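Local coordinates for protein Rab GDP dissociation inhibitor alpha (Naegleria fowleri, PDB 6C87) that probably binds prenylated Rab GTPases in their GDP-bound form, slowing nucleotide release and keeping them soluble for recycling between membranes, at residues S28-V33 with D430-I435; L147-L152 with E188-F193; P299-K304 with K405-F410. All coordinates share one frame; numbering follows the deposited sequence.

Contact 1: residues S28-V33 with D430-I435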
ATOM      1  N   SER A  28     -20.120   0.925 -12.384  1.00 39.34           N
ATOM      2  CA  SER A  28     -20.696  -0.331 -12.856  1.00 39.21           C
ATOM      3  C   SER A  28     -19.644  -1.225 -13.509  1.00 40.95           C
ATOM      4  O   SER A  28     -19.597  -2.435 -13.245  1.00 38.50           O
ATOM      5  CB  SER A  28     -21.832  -0.031 -13.832  1.00 35.79           C
ATOM      6  OG  SER A  28     -22.402  -1.212 -14.359  1.00 41.05           O
ATOM      7  N   GLY A  29     -18.777  -0.644 -14.344  1.00 37.97           N
ATOM      8  CA  GLY A  29     -17.729  -1.426 -14.985  1.00 37.28           C
ATOM      9  C   GLY A  29     -16.711  -1.981 -14.004  1.00 44.67           C
ATOM     10  O   GLY A  29     -16.281  -3.132 -14.126  1.00 48.97           O
ATOM     11  N   LEU A  30     -16.300  -1.167 -13.027  1.00 45.33           N
ATOM     12  CA  LEU A  30     -15.362  -1.638 -12.012  1.00 42.27           C
ATOM     13  C   LEU A  30     -15.946  -2.792 -11.208  1.00 48.67           C
ATOM     14  O   LEU A  30     -15.241  -3.759 -10.890  1.00 53.31           O
ATOM     15  CB  LEU A  30     -14.970  -0.489 -11.084  1.00 41.79           C
ATOM     16  CG  LEU A  30     -13.974   0.528 -11.637  1.00 36.15           C
ATOM     17  CD1 LEU A  30     -13.900   1.710 -10.708  1.00 36.76           C
ATOM     18  CD2 LEU A  30     -12.605  -0.118 -11.796  1.00 36.16           C
ATOM     19  N   LEU A  31     -17.237  -2.713 -10.870  1.00 51.22           N
ATOM     20  CA  LEU A  31     -17.876  -3.800 -10.132  1.00 57.18           C
ATOM     21  C   LEU A  31     -17.917  -5.082 -10.955  1.00 64.50           C
ATOM     22  O   LEU A  31     -17.727  -6.180 -10.420  1.00 64.26           O
ATOM     23  CB  LEU A  31     -19.287  -3.385  -9.714  1.00 52.67           C
ATOM     24  CG  LEU A  31     -19.402  -2.257  -8.694  1.00 49.33           C
ATOM     25  CD1 LEU A  31     -20.806  -1.693  -8.708  1.00 49.50           C
ATOM     26  CD2 LEU A  31     -19.061  -2.781  -7.307  1.00 48.99           C
ATOM     27  N   SER A  32     -18.164  -4.963 -12.261  1.00 68.29           N
ATOM     28  CA  SER A  32     -18.263  -6.149 -13.106  1.00 61.54           C
ATOM     29  C   SER A  32     -16.911  -6.835 -13.260  1.00 58.72           C
ATOM     30  O   SER A  32     -16.833  -8.067 -13.224  1.00 63.26           O
ATOM     31  CB  SER A  32     -18.853  -5.780 -14.467  1.00 61.82           C
ATOM     32  OG  SER A  32     -20.220  -5.421 -14.342  1.00 60.34           O
ATOM     33  N   VAL A  33     -15.837  -6.066 -13.472  1.00 54.91           N
ATOM     34  CA  VAL A  33     -14.523  -6.686 -13.621  1.00 53.78           C
ATOM     35  C   VAL A  33     -14.000  -7.231 -12.296  1.00 56.28           C
ATOM     36  O   VAL A  33     -13.070  -8.050 -12.289  1.00 56.91           O
ATOM     37  CB  VAL A  33     -13.512  -5.709 -14.251  1.00 43.69           C
ATOM     38  CG1 VAL A  33     -14.077  -5.129 -15.528  1.00 40.45           C
ATOM     39  CG2 VAL A  33     -13.107  -4.622 -13.272  1.00 39.72           C
ATOM     40  N   ASP A 430     -13.904   7.745  -4.580  1.00 45.83           N
ATOM     41  CA  ASP A 430     -14.541   7.827  -3.277  1.00 44.98           C
ATOM     42  C   ASP A 430     -15.738   6.888  -3.202  1.00 46.75           C
ATOM     43  O   ASP A 430     -15.901   6.152  -2.222  1.00 43.09           O
ATOM     44  CB  ASP A 430     -14.934   9.269  -2.976  1.00 43.29           C
ATOM     45  CG  ASP A 430     -15.594   9.409  -1.632  1.00 48.65           C
ATOM     46  OD1 ASP A 430     -14.989   8.953  -0.630  1.00 53.19           O
ATOM     47  OD2 ASP A 430     -16.690  10.002  -1.574  1.00 46.67           O
ATOM     48  N   ILE A 431     -16.583   6.895  -4.238  1.00 47.03           N
ATOM     49  CA  ILE A 431     -17.743   6.003  -4.274  1.00 48.60           C
ATOM     50  C   ILE A 431     -17.305   4.546  -4.171  1.00 51.61           C
ATOM     51  O   ILE A 431     -17.880   3.756  -3.410  1.00 53.88           O
ATOM     52  CB  ILE A 431     -18.569   6.251  -5.549  1.00 46.73           C
ATOM     53  CG1 ILE A 431     -19.266   7.615  -5.481  1.00 43.23           C
ATOM     54  CG2 ILE A 431     -19.578   5.129  -5.767  1.00 49.78           C
ATOM     55  CD1 ILE A 431     -19.692   8.145  -6.848  1.00 40.38           C
ATOM     56  N   TYR A 432     -16.276   4.169  -4.931  1.00 50.80           N
ATOM     57  CA  TYR A 432     -15.836   2.777  -4.918  1.00 49.44           C
ATOM     58  C   TYR A 432     -15.244   2.401  -3.568  1.00 54.76           C
ATOM     59  O   TYR A 432     -15.436   1.274  -3.092  1.00 60.42           O
ATOM     60  CB  TYR A 432     -14.835   2.519  -6.048  1.00 41.13           C
ATOM     61  CG  TYR A 432     -14.664   1.050  -6.347  1.00 42.39           C
ATOM     62  CD1 TYR A 432     -15.664   0.338  -6.997  1.00 48.76           C
ATOM     63  CD2 TYR A 432     -13.502   0.371  -5.982  1.00 44.24           C
ATOM     64  CE1 TYR A 432     -15.518  -1.014  -7.273  1.00 58.57           C
ATOM     65  CE2 TYR A 432     -13.344  -0.986  -6.252  1.00 46.48           C
ATOM     66  CZ  TYR A 432     -14.358  -1.672  -6.899  1.00 56.75           C
ATOM     67  OH  TYR A 432     -14.224  -3.016  -7.174  1.00 57.59           O
ATOM     68  N   GLU A 433     -14.535   3.331  -2.927  1.00 52.76           N
ATOM     69  CA  GLU A 433     -14.021   3.061  -1.586  1.00 56.15           C
ATOM     70  C   GLU A 433     -15.160   2.907  -0.583  1.00 54.64           C
ATOM     71  O   GLU A 433     -15.108   2.042   0.301  1.00 57.41           O
ATOM     72  CB  GLU A 433     -13.086   4.183  -1.150  1.00 52.33           C
ATOM     73  CG  GLU A 433     -11.716   4.131  -1.772  1.00 51.49           C
ATOM     74  CD  GLU A 433     -10.888   5.320  -1.368  1.00 54.29           C
ATOM     75  OE1 GLU A 433     -11.487   6.283  -0.838  1.00 59.58           O
ATOM     76  OE2 GLU A 433      -9.654   5.300  -1.575  1.00 53.45           O
ATOM     77  N   ARG A 434     -16.203   3.733  -0.715  1.00 54.16           N
ATOM     78  CA  ARG A 434     -17.367   3.610   0.152  1.00 47.39           C
ATOM     79  C   ARG A 434     -18.076   2.280  -0.055  1.00 57.13           C
ATOM     80  O   ARG A 434     -18.602   1.702   0.903  1.00 60.97           O
ATOM     81  CB  ARG A 434     -18.332   4.768  -0.101  1.00 49.74           C
ATOM     82  CG  ARG A 434     -17.868   6.106   0.447  1.00 45.81           C
ATOM     83  CD  ARG A 434     -18.225   7.240  -0.497  1.00 43.68           C
ATOM     84  NE  ARG A 434     -19.655   7.277  -0.769  1.00 48.82           N
ATOM     85  CZ  ARG A 434     -20.224   8.058  -1.680  1.00 47.52           C
ATOM     86  NH1 ARG A 434     -19.485   8.880  -2.411  1.00 43.48           N
ATOM     87  NH2 ARG A 434     -21.539   8.022  -1.856  1.00 45.55           N
ATOM     88  N   ILE A 435     -18.080   1.767  -1.288  1.00 59.22           N
ATOM     89  CA  ILE A 435     -18.748   0.499  -1.560  1.00 60.57           C
ATOM     90  C   ILE A 435     -17.970  -0.660  -0.940  1.00 60.07           C
ATOM     91  O   ILE A 435     -18.523  -1.460  -0.177  1.00 66.29           O
ATOM     92  CB  ILE A 435     -18.927   0.308  -3.079  1.00 53.43           C
ATOM     93  CG1 ILE A 435     -19.932   1.315  -3.632  1.00 50.92           C
ATOM     94  CG2 ILE A 435     -19.374  -1.114  -3.400  1.00 47.49           C
ATOM     95  CD1 ILE A 435     -19.948   1.382  -5.139  1.00 50.24           C
TER
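Y432 has CG anti to the backbone N (chi1 -163°), which carries its ring out of helix 422-436 toward helix 22-33. L31 holds CG beside the backbone N instead (chi1 -67°), which sends CD2 to one corner of that ring; L30 touches the same corner with CB. The corner is CE1. It rests 3.9 Å from L30 CB and 4.0 Å from L31 CD2. Both carbons approach the ring plane at a slant. The L31 side chain runs alongside the Y432 ring, the two pointing contrary ways. CD2 of L31 also reaches I435, at 4.3 Å from I435 CG2.

Helix 22-33 follows strand 15-18 and leads to strand 38-41, a right-handed beta-alpha-beta crossover of the Rossmann-like sheet expected in the GDI family. Helix 422-436 lies beside helix 22-33 and comes from near the C terminus. The short axes cross at -43° and pass 11.3 Å apart. The contact is apolar and has no hydrogen bond across it. I435 continues inward to M290 and V292 of the sheet, and L31 touches V38. Within helix 422-436, R434 NH1 forms a salt bridge with D430 OD2 at 3.1 Å, from above the carboxylate plane; R434 NE bonds to D403 O.

Contact 2: residues L147-L152 with E188-F193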
ATOM      1  N   LEU A 147      10.125  38.118 -14.237  1.00 62.98           N
ATOM      2  CA  LEU A 147      11.384  37.728 -13.613  1.00 62.60           C
ATOM      3  C   LEU A 147      11.145  36.989 -12.300  1.00 62.47           C
ATOM      4  O   LEU A 147      11.820  35.993 -12.012  1.00 66.21           O
ATOM      5  CB  LEU A 147      12.261  38.961 -13.407  1.00 66.42           C
ATOM      6  CG  LEU A 147      12.657  39.724 -14.679  1.00 66.07           C
ATOM      7  CD1 LEU A 147      13.009  41.167 -14.355  1.00 66.35           C
ATOM      8  CD2 LEU A 147      13.825  39.045 -15.392  1.00 61.46           C
ATOM      9  N   LYS A 148      10.197  37.467 -11.488  1.00 58.73           N
ATOM     10  CA  LYS A 148       9.898  36.796 -10.225  1.00 61.01           C
ATOM     11  C   LYS A 148       9.333  35.399 -10.456  1.00 63.53           C
ATOM     12  O   LYS A 148       9.682  34.455  -9.738  1.00 69.02           O
ATOM     13  CB  LYS A 148       8.923  37.638  -9.396  1.00 59.06           C
ATOM     14  N   ALA A 149       8.445  35.249 -11.440  1.00 57.72           N
ATOM     15  CA  ALA A 149       7.876  33.939 -11.737  1.00 52.22           C
ATOM     16  C   ALA A 149       8.882  33.009 -12.416  1.00 54.29           C
ATOM     17  O   ALA A 149       8.770  31.787 -12.278  1.00 58.64           O
ATOM     18  CB  ALA A 149       6.625  34.093 -12.591  1.00 49.98           C
ATOM     19  N   LYS A 150       9.837  33.554 -13.183  1.00 50.59           N
ATOM     20  CA  LYS A 150      10.863  32.705 -13.790  1.00 56.98           C
ATOM     21  C   LYS A 150      11.704  32.012 -12.726  1.00 65.26           C
ATOM     22  O   LYS A 150      12.000  30.814 -12.836  1.00 64.64           O
ATOM     23  CB  LYS A 150      11.766  33.521 -14.719  1.00 52.22           C
ATOM     24  N   LYS A 151      12.102  32.751 -11.690  1.00 67.67           N
ATOM     25  CA  LYS A 151      12.873  32.146 -10.608  1.00 71.76           C
ATOM     26  C   LYS A 151      12.026  31.154  -9.817  1.00 73.42           C
ATOM     27  O   LYS A 151      12.526  30.109  -9.388  1.00 78.31           O
ATOM     28  CB  LYS A 151      13.446  33.235  -9.693  1.00 68.97           C
ATOM     29  N   LEU A 152      10.740  31.460  -9.615  1.00 69.30           N
ATOM     30  CA  LEU A 152       9.878  30.539  -8.883  1.00 65.12           C
ATOM     31  C   LEU A 152       9.705  29.232  -9.645  1.00 63.10           C
ATOM     32  O   LEU A 152       9.849  28.146  -9.072  1.00 63.89           O
ATOM     33  CB  LEU A 152       8.515  31.186  -8.610  1.00 54.43           C
ATOM     34  CG  LEU A 152       7.377  30.211  -8.272  1.00 51.25           C
ATOM     35  CD1 LEU A 152       7.614  29.510  -6.941  1.00 54.86           C
ATOM     36  CD2 LEU A 152       6.027  30.921  -8.270  1.00 50.96           C
ATOM     37  N   GLU A 188      -1.147  37.479  -7.953  1.00 59.03           N
ATOM     38  CA  GLU A 188      -2.190  36.609  -8.495  1.00 53.69           C
ATOM     39  C   GLU A 188      -1.954  36.278  -9.962  1.00 49.50           C
ATOM     40  O   GLU A 188      -2.362  35.209 -10.421  1.00 55.11           O
ATOM     41  CB  GLU A 188      -3.569  37.248  -8.312  1.00 45.96           C
ATOM     42  N   ASP A 189      -1.292  37.160 -10.712  1.00 42.76           N
ATOM     43  CA  ASP A 189      -1.066  36.872 -12.126  1.00 48.88           C
ATOM     44  C   ASP A 189      -0.217  35.622 -12.333  1.00 51.96           C
ATOM     45  O   ASP A 189      -0.415  34.897 -13.316  1.00 50.95           O
ATOM     46  CB  ASP A 189      -0.433  38.076 -12.823  1.00 44.82           C
ATOM     47  CG  ASP A 189      -1.394  39.242 -12.940  1.00 51.28           C
ATOM     48  OD1 ASP A 189      -2.592  39.064 -12.619  1.00 50.58           O
ATOM     49  OD2 ASP A 189      -0.962  40.332 -13.370  1.00 55.69           O
ATOM     50  N   THR A 190       0.714  35.342 -11.418  1.00 46.95           N
ATOM     51  CA  THR A 190       1.509  34.123 -11.543  1.00 44.46           C
ATOM     52  C   THR A 190       0.757  32.921 -10.988  1.00 42.62           C
ATOM     53  O   THR A 190       0.677  31.874 -11.639  1.00 41.68           O
ATOM     54  CB  THR A 190       2.850  34.273 -10.813  1.00 52.47           C
ATOM     55  OG1 THR A 190       3.625  35.315 -11.417  1.00 52.53           O
ATOM     56  CG2 THR A 190       3.634  32.964 -10.869  1.00 51.50           C
ATOM     57  N   THR A 191       0.195  33.054  -9.781  1.00 44.42           N
ATOM     58  CA  THR A 191      -0.462  31.921  -9.143  1.00 52.55           C
ATOM     59  C   THR A 191      -1.730  31.500  -9.876  1.00 52.67           C
ATOM     60  O   THR A 191      -2.141  30.340  -9.751  1.00 53.05           O
ATOM     61  CB  THR A 191      -0.784  32.240  -7.678  1.00 52.55           C
ATOM     62  OG1 THR A 191      -1.747  33.299  -7.615  1.00 57.34           O
ATOM     63  CG2 THR A 191       0.473  32.635  -6.913  1.00 46.52           C
ATOM     64  N   ASP A 192      -2.356  32.409 -10.631  1.00 48.78           N
ATOM     65  CA  ASP A 192      -3.574  32.067 -11.359  1.00 51.30           C
ATOM     66  C   ASP A 192      -3.299  31.029 -12.442  1.00 51.64           C
ATOM     67  O   ASP A 192      -3.824  29.910 -12.392  1.00 58.35           O
ATOM     68  CB  ASP A 192      -4.199  33.328 -11.954  1.00 53.84           C
ATOM     69  CG  ASP A 192      -5.098  34.052 -10.963  1.00 66.14           C
ATOM     70  OD1 ASP A 192      -5.609  35.139 -11.299  1.00 72.82           O
ATOM     71  OD2 ASP A 192      -5.236  33.571  -9.819  1.00 72.63           O
ATOM     72  N   PHE A 193      -2.475  31.376 -13.434  1.00 38.49           N
ATOM     73  CA  PHE A 193      -2.206  30.407 -14.493  1.00 39.97           C
ATOM     74  C   PHE A 193      -1.464  29.192 -13.956  1.00 47.84           C
ATOM     75  O   PHE A 193      -1.686  28.068 -14.424  1.00 45.71           O
ATOM     76  CB  PHE A 193      -1.430  31.060 -15.648  1.00 38.05           C
ATOM     77  CG  PHE A 193       0.060  31.242 -15.393  1.00 38.05           C
ATOM     78  CD1 PHE A 193       0.965  30.203 -15.616  1.00 40.67           C
ATOM     79  CD2 PHE A 193       0.558  32.474 -14.987  1.00 36.79           C
ATOM     80  CE1 PHE A 193       2.331  30.381 -15.399  1.00 42.15           C
ATOM     81  CE2 PHE A 193       1.923  32.666 -14.776  1.00 40.88           C
ATOM     82  CZ  PHE A 193       2.811  31.614 -14.980  1.00 42.28           C
TER
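T190 faces helix 143-157 with both branches of its side chain, and the methyl of A149 sits against the pair. A149 CB is 3.4 Å from T190 OG1 and 3.6 Å from T190 CG2, and these two residues also have the closest CA atoms, 6.4 Å apart. The rotation of T190 explains the double contact: OG1 lies beside the backbone N and CG2 anti to it (OG1 chi1 -63°). About one turn further along helix 143-157, L152 adds a second touch. Its CG is anti to the backbone N (chi1 161°), and CD2 lies 4.1 Å from T190 CG2. L152 and T190 pass side by side, each heading for the other's helix. L152 also packs on I180, Y181 and Y184 of helix 177-184. L141 touches both A149 and T190.

The two helices probably belong to the helical domain that receives the Rab prenyl group in related GDI proteins.

All three touching residues are buried, and no hydrogen bond joins the two segments. The hydroxyl of T190 is hydrogen-bonded instead to E145 OE2, on the same helix as A149. One threonine therefore serves both helices: its methyl gives apolar packing, and its OG1 has a polar partner inside the interface.

Contact 3: residues P299-K304 with K405-F410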
ATOM      1  N   PRO A 299     -34.171  11.774  -4.653  1.00 63.63           N
ATOM      2  CA  PRO A 299     -34.403  13.176  -4.267  1.00 57.52           C
ATOM      3  C   PRO A 299     -34.359  13.401  -2.770  1.00 58.91           C
ATOM      4  O   PRO A 299     -33.915  14.467  -2.325  1.00 65.02           O
ATOM      5  CB  PRO A 299     -35.805  13.466  -4.827  1.00 54.81           C
ATOM      6  CG  PRO A 299     -36.050  12.405  -5.849  1.00 56.92           C
ATOM      7  CD  PRO A 299     -35.332  11.196  -5.349  1.00 60.35           C
ATOM      8  N   GLU A 300     -34.803  12.428  -1.979  1.00 58.01           N
ATOM      9  CA  GLU A 300     -34.840  12.585  -0.533  1.00 56.16           C
ATOM     10  C   GLU A 300     -33.486  12.361   0.130  1.00 57.70           C
ATOM     11  O   GLU A 300     -33.360  12.614   1.329  1.00 65.68           O
ATOM     12  CB  GLU A 300     -35.876  11.635   0.069  1.00 51.46           C
ATOM     13  N   LYS A 301     -32.465  11.933  -0.613  1.00 50.65           N
ATOM     14  CA  LYS A 301     -31.166  11.618  -0.026  1.00 52.42           C
ATOM     15  C   LYS A 301     -30.053  12.554  -0.486  1.00 51.91           C
ATOM     16  O   LYS A 301     -28.875  12.265  -0.245  1.00 49.84           O
ATOM     17  CB  LYS A 301     -30.775  10.175  -0.339  1.00 51.26           C
ATOM     18  CG  LYS A 301     -31.778   9.144   0.124  1.00 52.84           C
ATOM     19  CD  LYS A 301     -31.149   7.763   0.117  1.00 54.64           C
ATOM     20  CE  LYS A 301     -32.040   6.757   0.820  1.00 64.72           C
ATOM     21  NZ  LYS A 301     -31.740   6.702   2.275  1.00 66.85           N
ATOM     22  N   VAL A 302     -30.388  13.669  -1.129  1.00 48.90           N
ATOM     23  CA  VAL A 302     -29.393  14.619  -1.595  1.00 53.04           C
ATOM     24  C   VAL A 302     -29.819  16.024  -1.183  1.00 55.72           C
ATOM     25  O   VAL A 302     -30.948  16.256  -0.750  1.00 59.45           O
ATOM     26  CB  VAL A 302     -29.172  14.532  -3.119  1.00 48.72           C
ATOM     27  CG1 VAL A 302     -28.557  13.185  -3.482  1.00 43.70           C
ATOM     28  CG2 VAL A 302     -30.479  14.755  -3.858  1.00 43.74           C
ATOM     29  N   ARG A 303     -28.878  16.959  -1.301  1.00 49.83           N
ATOM     30  CA  ARG A 303     -29.116  18.370  -1.043  1.00 47.46           C
ATOM     31  C   ARG A 303     -28.563  19.183  -2.204  1.00 48.48           C
ATOM     32  O   ARG A 303     -27.546  18.826  -2.804  1.00 47.94           O
ATOM     33  CB  ARG A 303     -28.459  18.824   0.273  1.00 47.07           C
ATOM     34  CG  ARG A 303     -26.952  18.614   0.283  1.00 54.27           C
ATOM     35  CD  ARG A 303     -26.255  19.229   1.489  1.00 65.51           C
ATOM     36  NE  ARG A 303     -24.800  19.173   1.330  1.00 77.79           N
ATOM     37  CZ  ARG A 303     -24.055  20.145   0.803  1.00 80.61           C
ATOM     38  NH1 ARG A 303     -24.619  21.272   0.386  1.00 83.22           N
ATOM     39  NH2 ARG A 303     -22.739  19.992   0.697  1.00 74.59           N
ATOM     40  N   LYS A 304     -29.230  20.295  -2.500  1.00 48.56           N
ATOM     41  CA  LYS A 304     -28.769  21.183  -3.556  1.00 44.48           C
ATOM     42  C   LYS A 304     -27.449  21.820  -3.159  1.00 47.46           C
ATOM     43  O   LYS A 304     -27.292  22.289  -2.031  1.00 53.09           O
ATOM     44  CB  LYS A 304     -29.797  22.282  -3.831  1.00 39.74           C
ATOM     45  CG  LYS A 304     -29.538  23.064  -5.109  1.00 44.92           C
ATOM     46  CD  LYS A 304     -30.768  23.790  -5.633  1.00 56.29           C
ATOM     47  CE  LYS A 304     -30.339  25.131  -6.250  1.00 67.75           C
ATOM     48  NZ  LYS A 304     -31.462  26.031  -6.652  1.00 74.48           N
ATOM     49  N   LYS A 405     -22.833   4.010   3.444  1.00 60.05           N
ATOM     50  CA  LYS A 405     -22.452   2.851   4.238  1.00 61.43           C
ATOM     51  C   LYS A 405     -23.564   2.426   5.188  1.00 65.74           C
ATOM     52  O   LYS A 405     -23.702   1.234   5.481  1.00 67.37           O
ATOM     53  CB  LYS A 405     -21.154   3.138   4.992  1.00 56.80           C
ATOM     54  CG  LYS A 405     -19.956   3.250   4.052  1.00 63.71           C
ATOM     55  CD  LYS A 405     -18.636   3.131   4.784  1.00 71.51           C
ATOM     56  CE  LYS A 405     -17.472   3.460   3.865  1.00 74.65           C
ATOM     57  NZ  LYS A 405     -16.163   3.164   4.510  1.00 83.43           N
ATOM     58  N   LYS A 406     -24.377   3.373   5.662  1.00 68.39           N
ATOM     59  CA  LYS A 406     -25.441   3.014   6.594  1.00 65.76           C
ATOM     60  C   LYS A 406     -26.636   2.390   5.877  1.00 63.30           C
ATOM     61  O   LYS A 406     -27.188   1.391   6.349  1.00 66.82           O
ATOM     62  CB  LYS A 406     -25.879   4.242   7.398  1.00 59.94           C
ATOM     63  N   ASP A 407     -27.046   2.954   4.739  1.00 56.95           N
ATOM     64  CA  ASP A 407     -28.256   2.516   4.056  1.00 67.65           C
ATOM     65  C   ASP A 407     -28.011   1.717   2.781  1.00 62.43           C
ATOM     66  O   ASP A 407     -28.968   1.152   2.238  1.00 58.53           O
ATOM     67  CB  ASP A 407     -29.145   3.723   3.722  1.00 67.33           C
ATOM     68  CG  ASP A 407     -28.418   4.772   2.921  1.00 67.07           C
ATOM     69  OD1 ASP A 407     -27.171   4.706   2.840  1.00 70.08           O
ATOM     70  OD2 ASP A 407     -29.095   5.666   2.373  1.00 71.25           O
ATOM     71  N   GLY A 408     -26.773   1.640   2.298  1.00 55.84           N
ATOM     72  CA  GLY A 408     -26.489   0.934   1.066  1.00 56.95           C
ATOM     73  C   GLY A 408     -26.779   1.701  -0.206  1.00 59.01           C
ATOM     74  O   GLY A 408     -26.744   1.104  -1.288  1.00 61.08           O
ATOM     75  N   VAL A 409     -27.067   2.997  -0.117  1.00 60.08           N
ATOM     76  CA  VAL A 409     -27.375   3.825  -1.279  1.00 59.12           C
ATOM     77  C   VAL A 409     -26.182   4.733  -1.534  1.00 59.79           C
ATOM     78  O   VAL A 409     -25.941   5.684  -0.779  1.00 62.20           O
ATOM     79  CB  VAL A 409     -28.651   4.651  -1.081  1.00 58.67           C
ATOM     80  CG1 VAL A 409     -28.971   5.437  -2.343  1.00 46.02           C
ATOM     81  CG2 VAL A 409     -29.811   3.760  -0.692  1.00 55.14           C
ATOM     82  N   PHE A 410     -25.441   4.453  -2.602  1.00 60.61           N
ATOM     83  CA  PHE A 410     -24.235   5.197  -2.945  1.00 58.03           C
ATOM     84  C   PHE A 410     -24.557   6.130  -4.106  1.00 56.43           C
ATOM     85  O   PHE A 410     -24.824   5.674  -5.224  1.00 60.86           O
ATOM     86  CB  PHE A 410     -23.099   4.233  -3.275  1.00 53.71           C
ATOM     87  CG  PHE A 410     -22.793   3.284  -2.158  1.00 55.26           C
ATOM     88  CD1 PHE A 410     -23.462   2.078  -2.054  1.00 58.74           C
ATOM     89  CD2 PHE A 410     -21.872   3.620  -1.180  1.00 60.52           C
ATOM     90  CE1 PHE A 410     -23.199   1.207  -1.006  1.00 64.02           C
ATOM     91  CE2 PHE A 410     -21.601   2.756  -0.130  1.00 64.97           C
ATOM     92  CZ  PHE A 410     -22.269   1.546  -0.045  1.00 65.09           C
TER
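Strand 409-411 is an edge strand of the five-stranded parallel sheet, the Rossmann-like core of the GDI fold. This contact joins the turn before it to the turn that leads into strand 302-315 of the large mixed sheet. K301 spans the gap. Its NZ donates to D407 OD2 at 2.8 Å, and the pair is a salt bridge as well as a hydrogen bond. The carboxylate is met on the anti lone pair of OD2, the one turned away from OD1. K301 and D407 reach for each other across the gap.

K301 is extended for most of its length and bends only at the last torsion (chi4 -89°), which swings NZ round to the acid. Below the charge its methylene groups are used too. They run roughly perpendicular to the V409 side chain, with K301 CD 4.0 Å from V409 CG1 and K301 CE 4.0 Å from V409 CG2. The lysine thus packs on a valine and reaches an aspartate.

D407 has a second task in its own turn. Its CG lies between the backbone N and the carbonyl carbon (chi1 55°). D407 OD1 receives a weak bond from V409 N at 3.4 Å, nearly straight at 173°, in the form of an Asx turn. This weak bond may help fix the carboxylate while OD2 takes the lysine. G408 between them has a positive phi, and its backbone pairs with V291.

Y270 of strand 267-270 packs on both K301 and V409, and F298 also touches V409. K301 touches I411 and bonds through its backbone to L401. V409 rests on V291 of the neighbouring strand 290-293. F410 packs on M290 and V292, on the side where helix 422-436 lies.

Contact 1 closes the longest loop. It joins helix 22-33, near the N terminus, to helix 422-436, with 396 residues between. Contacts 2 and 3 both nest inside that loop. They follow in series, since contact 2 closes before contact 3 opens. Contact 2 is local and joins two helices of the helical part, its centre about 40 Å from that of contact 1, on the opposite side of the chain's centre. Contact 3 joins the mixed sheet to the edge of the parallel sheet. It lies beside contact 1, with centres about 17 Å apart. There F410 packs on I435; strand 409-411 and helix 422-436 are consecutive elements of the chain, joined by a loop.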